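Local coordinates for protein indole-3-pyruvate decarboxylase (Azospirillum brasilense, PDB 2NXW) that catalyses the thiamine diphosphate- and metal-dependent decarboxylation of indole-3-pyruvate to indole-3-acetaldehyde, a step in the biosynthesis of the plant hormone auxin, at residues Val90-Gly95 with Val115-Pro120; Asp139-Val144 with Tyr180-Arg185. All blocks are in the same frame, centred on the assembly; numbering follows the deposited sequence.

Contact 1. Residues Val90-Gly95 with Val115-Pro120; sequences VTYGAG and VISGAP
Tyr92 carries its CG anti to the backbone N (chi1 -158°), which lays the ring alongside the backbone of Gly118 to Pro120, while Ser117, with OG likewise anti to its own N (chi1 179°), brings that oxygen near the Thr91-Tyr92 peptide. There Ser117 OG is 3.7 Å from Tyr92 N, a close approach rather than a hydrogen bond. Over one ring face of Tyr92 sits Pro120, whose CD lies 3.7 Å from the ring centroid and only 11° off the normal, a clear CH-pi contact with the two side chains crossing at about a right angle. At the ring edge, the O of Gly118 comes within 3.4 Å of Tyr92 CD1, and the CB of Ala119 packs against the same CD1. Ser117 OG donates to a lone pair of Gly118 O, 2.8 Å away and in the carbonyl plane; Gln141 NE2 is also hydrogen-bonded to this OG.

Val90 and Ser117 form a parallel bridge at the end of strand 86-90. Val90 N reaches Ile116 O at 3.0 Å, and Gly118 N returns to Val90 O at 3.0 Å. Ser117 CA adds a CA-H...O contact to that same Val90 O, and the CG2 of Val90 rests on the CB of Ser117. The phenol OH of Tyr92 is hydrogen-bonded to Asp139 OD2, which fixes the far end of the ring.

Past this pairing the chain turns at Gly93, the N-cap, into the short helix whose Ala94 and Gly95 touch thiamine diphosphate. Main-chain bonds thus set the strand end, while ring packing and the Asp139 bond probably hold the turn that leads to the cofactor.

Contact 2. Residues Asp139-Val144 with Tyr180-Arg185; sequences DTQFQV and YLEIPR
Tyr180 reaches from its strand to Gln141 and Phe142 on helix 140-145, and its side chain is worth following outward. CB leaves the strand toward the helix, and with CG anti to the backbone N (chi1 178°) the ring is carried straight across. CD2 meets the helix first, 4.1 Å from both CD1 and CE1 of Phe142; CE2 comes closer, 3.6 Å from Phe142 CD1. The two rings make an offset edge-to-face pair, the edge of Tyr180 turned toward the face of Phe142, with centroids 5.7 Å apart. CZ passes near the amide of Gln141, and OH ends between two partners. It accepts from Gln141 NE2 at 2.8 Å. The N-H...O angle of that bond is 154°. In turn Tyr180 OH donates to Glu182 OE1 at 2.6 Å, using the anti lone pair of that carboxylate oxygen.

Glu182 OE1 also lies in the plane of the Phe142 ring, at its edge by CD1. From the opposite direction comes Asp139, whose OD2 is 3.5 Å from this OE1, two like charges brought close. Asp139 OD2 accepts from Phe142 N at 3.0 Å, met from above the carboxylate plane, an Asx motif at the start of the helix; Tyr92 OH is a further partner of this oxygen.

A phenylalanine in place of Tyr180 would probably keep the aromatic pair but leave Gln141 NE2 and Glu182 OE1 without the hydroxyl that joins them. Two carboxylates this near each other would tend to raise the proton affinity of one or both; the hydrogen bonds with Tyr180, Tyr92 and the Phe142 N-H probably offset part of the repulsion. Helix and strand are thus joined by a hydrogen-bonded chain from Gln141 through Tyr180 OH to Glu182, with the Phe142 ring beside it.

In the fold
Contact 1 closes before contact 2 opens along the chain, yet their centres lie only 7 Å apart. Strands 113-119 and 179-184 are neighbours in the six-stranded parallel sheet (order 2-1-3-4-6-5) of the N-terminal, pyrimidine-binding (PYR) domain of the thiamine diphosphate enzymes, and strand 86-90, followed by the cofactor-contacting turn, flanks 113-119 on its other side. The two contacts thus span three adjacent strands. Val115 O and Leu181 N, 2.8 Å apart, make a probable hydrogen bond within the sheet. Helix 140-145 adds another: Gln141 OE1 lies 2.8 Å from Gly93 N, also a probable hydrogen bond. One glutamine thus ties the 179-184 side to the cofactor-lining segment, its side chain about 10 Å from the bound cofactor.

Contact 1. Residues Val90-Gly95 with Val115-Pro120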
ATOM      1  N   VAL A  90     -23.964  16.523   5.794  1.00 13.07           N
ATOM      2  CA  VAL A  90     -24.503  15.178   5.691  1.00 13.45           C
ATOM      3  C   VAL A  90     -24.607  14.476   7.038  1.00 13.33           C
ATOM      4  O   VAL A  90     -24.145  14.987   8.070  1.00 13.88           O
ATOM      5  CB  VAL A  90     -23.622  14.307   4.765  1.00 12.57           C
ATOM      6  CG1 VAL A  90     -23.655  14.870   3.335  1.00 16.55           C
ATOM      7  CG2 VAL A  90     -22.197  14.257   5.296  1.00 14.69           C
ATOM      8  N   THR A  91     -25.218  13.304   7.035  1.00 14.41           N
ATOM      9  CA  THR A  91     -25.345  12.538   8.259  1.00 13.63           C
ATOM     10  C   THR A  91     -24.342  11.391   8.211  1.00 14.83           C
ATOM     11  O   THR A  91     -23.842  11.020   7.146  1.00 16.54           O
ATOM     12  CB  THR A  91     -26.782  12.021   8.449  1.00 16.14           C
ATOM     13  OG1 THR A  91     -26.928  11.516   9.785  1.00 18.83           O
ATOM     14  CG2 THR A  91     -27.107  10.924   7.432  1.00 17.37           C
ATOM     15  N   TYR A  92     -24.052  10.839   9.381  1.00 14.28           N
ATOM     16  CA  TYR A  92     -23.081   9.763   9.525  1.00 13.62           C
ATOM     17  C   TYR A  92     -23.475   8.504   8.779  1.00 13.19           C
ATOM     18  O   TYR A  92     -24.653   8.145   8.711  1.00 15.07           O
ATOM     19  CB  TYR A  92     -22.913   9.424  11.011  1.00 15.25           C
ATOM     20  CG  TYR A  92     -21.614   8.725  11.336  1.00 17.29           C
ATOM     21  CD1 TYR A  92     -20.410   9.415  11.249  1.00 20.29           C
ATOM     22  CD2 TYR A  92     -21.587   7.385  11.728  1.00 22.56           C
ATOM     23  CE1 TYR A  92     -19.199   8.804  11.543  1.00 23.99           C
ATOM     24  CE2 TYR A  92     -20.362   6.752  12.027  1.00 23.30           C
ATOM     25  CZ  TYR A  92     -19.177   7.481  11.929  1.00 24.53           C
ATOM     26  OH  TYR A  92     -17.957   6.910  12.225  1.00 29.53           O
ATOM     27  N   GLY A  93     -22.470   7.833   8.227  1.00 12.34           N
ATOM     28  CA  GLY A  93     -22.731   6.594   7.531  1.00 13.61           C
ATOM     29  C   GLY A  93     -23.078   6.761   6.066  1.00 11.86           C
ATOM     30  O   GLY A  93     -22.384   7.453   5.320  1.00 13.69           O
ATOM     31  N   ALA A  94     -24.165   6.110   5.660  1.00 12.75           N
ATOM     32  CA  ALA A  94     -24.609   6.140   4.269  1.00 12.40           C
ATOM     33  C   ALA A  94     -24.637   7.531   3.653  1.00 13.23           C
ATOM     34  O   ALA A  94     -24.174   7.724   2.522  1.00 13.87           O
ATOM     35  CB  ALA A  94     -25.986   5.477   4.146  1.00 12.29           C
ATOM     36  N   GLY A  95     -25.174   8.499   4.392  1.00 13.70           N
ATOM     37  CA  GLY A  95     -25.240   9.860   3.879  1.00 14.27           C
ATOM     38  C   GLY A  95     -23.880  10.384   3.450  1.00 13.71           C
ATOM     39  O   GLY A  95     -23.700  10.865   2.326  1.00 14.01           O
ATOM     40  N   VAL A 115     -16.939  19.733   4.114  1.00 12.78           N
ATOM     41  CA  VAL A 115     -17.864  18.651   4.411  1.00 12.14           C
ATOM     42  C   VAL A 115     -18.074  18.617   5.917  1.00 12.92           C
ATOM     43  O   VAL A 115     -17.102  18.554   6.674  1.00 14.18           O
ATOM     44  CB  VAL A 115     -17.277  17.299   3.969  1.00 13.05           C
ATOM     45  CG1 VAL A 115     -18.219  16.148   4.364  1.00 13.31           C
ATOM     46  CG2 VAL A 115     -17.044  17.320   2.463  1.00 13.39           C
ATOM     47  N   ILE A 116     -19.332  18.673   6.341  1.00 12.94           N
ATOM     48  CA  ILE A 116     -19.666  18.635   7.762  1.00 13.49           C
ATOM     49  C   ILE A 116     -20.567  17.432   7.973  1.00 13.47           C
ATOM     50  O   ILE A 116     -21.689  17.396   7.469  1.00 13.48           O
ATOM     51  CB  ILE A 116     -20.447  19.894   8.207  1.00 13.85           C
ATOM     52  CG1 ILE A 116     -19.668  21.151   7.831  1.00 14.42           C
ATOM     53  CG2 ILE A 116     -20.682  19.851   9.731  1.00 14.13           C
ATOM     54  CD1 ILE A 116     -20.429  22.434   8.114  1.00 14.83           C
ATOM     55  N   SER A 117     -20.079  16.434   8.702  1.00 13.48           N
ATOM     56  CA  SER A 117     -20.886  15.250   8.963  1.00 13.56           C
ATOM     57  C   SER A 117     -21.295  15.128  10.413  1.00 14.92           C
ATOM     58  O   SER A 117     -20.498  15.390  11.314  1.00 15.54           O
ATOM     59  CB  SER A 117     -20.126  13.965   8.598  1.00 14.13           C
ATOM     60  OG  SER A 117     -20.912  12.811   8.875  1.00 15.29           O
ATOM     61  N   GLY A 118     -22.543  14.736  10.631  1.00 14.67           N
ATOM     62  CA  GLY A 118     -22.995  14.489  11.989  1.00 15.26           C
ATOM     63  C   GLY A 118     -22.300  13.190  12.379  1.00 16.54           C
ATOM     64  O   GLY A 118     -21.763  12.474  11.526  1.00 17.71           O
ATOM     65  N   ALA A 119     -22.292  12.867  13.664  1.00 16.15           N
ATOM     66  CA  ALA A 119     -21.649  11.643  14.120  1.00 17.31           C
ATOM     67  C   ALA A 119     -22.230  11.257  15.469  1.00 17.99           C
ATOM     68  O   ALA A 119     -22.887  12.066  16.125  1.00 19.24           O
ATOM     69  CB  ALA A 119     -20.142  11.858  14.251  1.00 17.01           C
ATOM     70  N   PRO A 120     -22.017  10.005  15.891  1.00 19.65           N
ATOM     71  CA  PRO A 120     -22.535   9.551  17.186  1.00 20.16           C
ATOM     72  C   PRO A 120     -21.971  10.436  18.296  1.00 20.71           C
ATOM     73  O   PRO A 120     -20.876  10.984  18.155  1.00 20.95           O
ATOM     74  CB  PRO A 120     -22.012   8.116  17.279  1.00 20.57           C
ATOM     75  CG  PRO A 120     -21.964   7.678  15.836  1.00 20.81           C
ATOM     76  CD  PRO A 120     -21.381   8.896  15.153  1.00 19.01           C
TER

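Contact 2. Residues Asp139-Val144 with Tyr180-Arg185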
ATOM      1  N   ASP A 139     -11.931   5.386  12.640  1.00 26.74           N
ATOM      2  CA  ASP A 139     -13.183   4.893  12.072  1.00 25.61           C
ATOM      3  C   ASP A 139     -13.146   4.904  10.548  1.00 23.02           C
ATOM      4  O   ASP A 139     -12.479   5.735   9.930  1.00 21.48           O
ATOM      5  CB  ASP A 139     -14.366   5.742  12.555  1.00 29.81           C
ATOM      6  CG  ASP A 139     -14.216   7.215  12.194  1.00 33.39           C
ATOM      7  OD1 ASP A 139     -13.206   7.815  12.622  1.00 37.32           O
ATOM      8  OD2 ASP A 139     -15.101   7.771  11.490  1.00 33.22           O
ATOM      9  N   THR A 140     -13.878   3.974   9.954  1.00 19.26           N
ATOM     10  CA  THR A 140     -13.952   3.842   8.503  1.00 17.29           C
ATOM     11  C   THR A 140     -14.284   5.144   7.775  1.00 15.62           C
ATOM     12  O   THR A 140     -13.631   5.495   6.794  1.00 15.40           O
ATOM     13  CB  THR A 140     -15.005   2.779   8.125  1.00 17.27           C
ATOM     14  OG1 THR A 140     -14.657   1.533   8.745  1.00 20.74           O
ATOM     15  CG2 THR A 140     -15.078   2.589   6.613  1.00 17.77           C
ATOM     16  N   GLN A 141     -15.296   5.861   8.249  1.00 15.24           N
ATOM     17  CA  GLN A 141     -15.673   7.093   7.575  1.00 14.34           C
ATOM     18  C   GLN A 141     -14.558   8.126   7.580  1.00 14.79           C
ATOM     19  O   GLN A 141     -14.255   8.727   6.556  1.00 14.63           O
ATOM     20  CB  GLN A 141     -16.940   7.682   8.203  1.00 14.85           C
ATOM     21  CG  GLN A 141     -17.432   8.940   7.505  1.00 14.13           C
ATOM     22  CD  GLN A 141     -18.835   9.334   7.921  1.00 15.39           C
ATOM     23  OE1 GLN A 141     -19.752   8.511   7.917  1.00 16.10           O
ATOM     24  NE2 GLN A 141     -19.011  10.603   8.276  1.00 14.40           N
ATOM     25  N   PHE A 142     -13.957   8.349   8.741  1.00 16.61           N
ATOM     26  CA  PHE A 142     -12.878   9.319   8.833  1.00 17.82           C
ATOM     27  C   PHE A 142     -11.728   8.896   7.917  1.00 17.20           C
ATOM     28  O   PHE A 142     -11.157   9.723   7.206  1.00 17.99           O
ATOM     29  CB  PHE A 142     -12.390   9.414  10.285  1.00 18.64           C
ATOM     30  CG  PHE A 142     -11.623  10.667  10.596  1.00 20.99           C
ATOM     31  CD1 PHE A 142     -12.263  11.766  11.165  1.00 21.74           C
ATOM     32  CD2 PHE A 142     -10.264  10.750  10.324  1.00 22.31           C
ATOM     33  CE1 PHE A 142     -11.551  12.938  11.460  1.00 22.77           C
ATOM     34  CE2 PHE A 142      -9.543  11.916  10.614  1.00 22.79           C
ATOM     35  CZ  PHE A 142     -10.194  13.005  11.182  1.00 22.32           C
ATOM     36  N   GLN A 143     -11.407   7.600   7.917  1.00 17.41           N
ATOM     37  CA  GLN A 143     -10.311   7.094   7.094  1.00 17.63           C
ATOM     38  C   GLN A 143     -10.552   7.274   5.598  1.00 17.12           C
ATOM     39  O   GLN A 143      -9.619   7.501   4.835  1.00 19.09           O
ATOM     40  CB  GLN A 143     -10.051   5.623   7.402  1.00 19.83           C
ATOM     41  CG  GLN A 143      -9.583   5.385   8.828  1.00 21.80           C
ATOM     42  CD  GLN A 143      -8.345   6.191   9.172  1.00 23.52           C
ATOM     43  OE1 GLN A 143      -7.309   6.065   8.521  1.00 26.40           O
ATOM     44  NE2 GLN A 143      -8.446   7.029  10.199  1.00 26.22           N
ATOM     45  N   VAL A 144     -11.802   7.146   5.176  1.00 14.52           N
ATOM     46  CA  VAL A 144     -12.123   7.332   3.773  1.00 14.83           C
ATOM     47  C   VAL A 144     -12.030   8.815   3.425  1.00 13.77           C
ATOM     48  O   VAL A 144     -11.423   9.184   2.421  1.00 14.75           O
ATOM     49  CB  VAL A 144     -13.544   6.785   3.455  1.00 14.22           C
ATOM     50  CG1 VAL A 144     -14.035   7.314   2.117  1.00 14.01           C
ATOM     51  CG2 VAL A 144     -13.509   5.262   3.421  1.00 15.14           C
ATOM     52  N   TYR A 180     -12.751  18.119   5.877  1.00 13.60           N
ATOM     53  CA  TYR A 180     -13.743  17.318   6.574  1.00 13.15           C
ATOM     54  C   TYR A 180     -13.874  17.635   8.065  1.00 14.09           C
ATOM     55  O   TYR A 180     -12.882  17.643   8.792  1.00 15.52           O
ATOM     56  CB  TYR A 180     -13.358  15.840   6.403  1.00 14.25           C
ATOM     57  CG  TYR A 180     -14.267  14.857   7.101  1.00 13.84           C
ATOM     58  CD1 TYR A 180     -15.569  14.659   6.665  1.00 15.33           C
ATOM     59  CD2 TYR A 180     -13.812  14.105   8.195  1.00 14.98           C
ATOM     60  CE1 TYR A 180     -16.404  13.746   7.285  1.00 16.40           C
ATOM     61  CE2 TYR A 180     -14.641  13.188   8.824  1.00 15.81           C
ATOM     62  CZ  TYR A 180     -15.937  13.012   8.368  1.00 16.50           C
ATOM     63  OH  TYR A 180     -16.767  12.121   9.010  1.00 17.77           O
ATOM     64  N   LEU A 181     -15.103  17.895   8.507  1.00 14.23           N
ATOM     65  CA  LEU A 181     -15.377  18.177   9.912  1.00 14.57           C
ATOM     66  C   LEU A 181     -16.446  17.201  10.373  1.00 15.46           C
ATOM     67  O   LEU A 181     -17.516  17.116   9.776  1.00 16.86           O
ATOM     68  CB  LEU A 181     -15.878  19.614  10.102  1.00 15.62           C
ATOM     69  CG  LEU A 181     -14.839  20.705   9.827  1.00 15.99           C
ATOM     70  CD1 LEU A 181     -15.493  22.088   9.897  1.00 17.27           C
ATOM     71  CD2 LEU A 181     -13.703  20.598  10.856  1.00 16.70           C
ATOM     72  N   GLU A 182     -16.149  16.466  11.441  1.00 15.80           N
ATOM     73  CA  GLU A 182     -17.061  15.477  11.997  1.00 16.14           C
ATOM     74  C   GLU A 182     -17.515  16.025  13.350  1.00 17.45           C
ATOM     75  O   GLU A 182     -16.685  16.348  14.200  1.00 18.70           O
ATOM     76  CB  GLU A 182     -16.291  14.157  12.143  1.00 19.30           C
ATOM     77  CG  GLU A 182     -17.089  12.940  12.518  1.00 22.85           C
ATOM     78  CD  GLU A 182     -16.233  11.690  12.451  1.00 21.41           C
ATOM     79  OE1 GLU A 182     -15.967  11.199  11.329  1.00 21.63           O
ATOM     80  OE2 GLU A 182     -15.810  11.207  13.520  1.00 26.11           O
ATOM     81  N   ILE A 183     -18.824  16.144  13.544  1.00 16.34           N
ATOM     82  CA  ILE A 183     -19.358  16.700  14.785  1.00 17.75           C
ATOM     83  C   ILE A 183     -20.270  15.745  15.556  1.00 18.50           C
ATOM     84  O   ILE A 183     -21.402  15.489  15.143  1.00 17.89           O
ATOM     85  CB  ILE A 183     -20.162  17.998  14.509  1.00 17.45           C
ATOM     86  CG1 ILE A 183     -19.327  18.968  13.666  1.00 19.85           C
ATOM     87  CG2 ILE A 183     -20.561  18.655  15.828  1.00 19.23           C
ATOM     88  CD1 ILE A 183     -20.047  20.263  13.323  1.00 21.40           C
ATOM     89  N   PRO A 184     -19.782  15.190  16.686  1.00 18.06           N
ATOM     90  CA  PRO A 184     -20.597  14.274  17.495  1.00 18.59           C
ATOM     91  C   PRO A 184     -21.889  15.035  17.836  1.00 19.43           C
ATOM     92  O   PRO A 184     -21.841  16.216  18.174  1.00 18.80           O
ATOM     93  CB  PRO A 184     -19.716  14.035  18.721  1.00 18.75           C
ATOM     94  CG  PRO A 184     -18.324  14.115  18.152  1.00 18.28           C
ATOM     95  CD  PRO A 184     -18.415  15.314  17.227  1.00 18.33           C
ATOM     96  N   ARG A 185     -23.040  14.380  17.772  1.00 18.94           N
ATOM     97  CA  ARG A 185     -24.273  15.116  18.022  1.00 20.64           C
ATOM     98  C   ARG A 185     -24.423  15.783  19.389  1.00 21.04           C
ATOM     99  O   ARG A 185     -25.142  16.775  19.502  1.00 22.29           O
ATOM    100  CB  ARG A 185     -25.495  14.245  17.722  1.00 23.16           C
ATOM    101  CG  ARG A 185     -25.586  12.950  18.475  1.00 24.43           C
ATOM    102  CD  ARG A 185     -26.932  12.326  18.182  1.00 27.98           C
ATOM    103  NE  ARG A 185     -27.009  10.937  18.609  1.00 30.98           N
ATOM    104  CZ  ARG A 185     -28.032  10.136  18.340  1.00 31.68           C
ATOM    105  NH1 ARG A 185     -29.066  10.592  17.645  1.00 32.59           N
ATOM    106  NH2 ARG A 185     -28.014   8.876  18.753  1.00 32.71           N
TER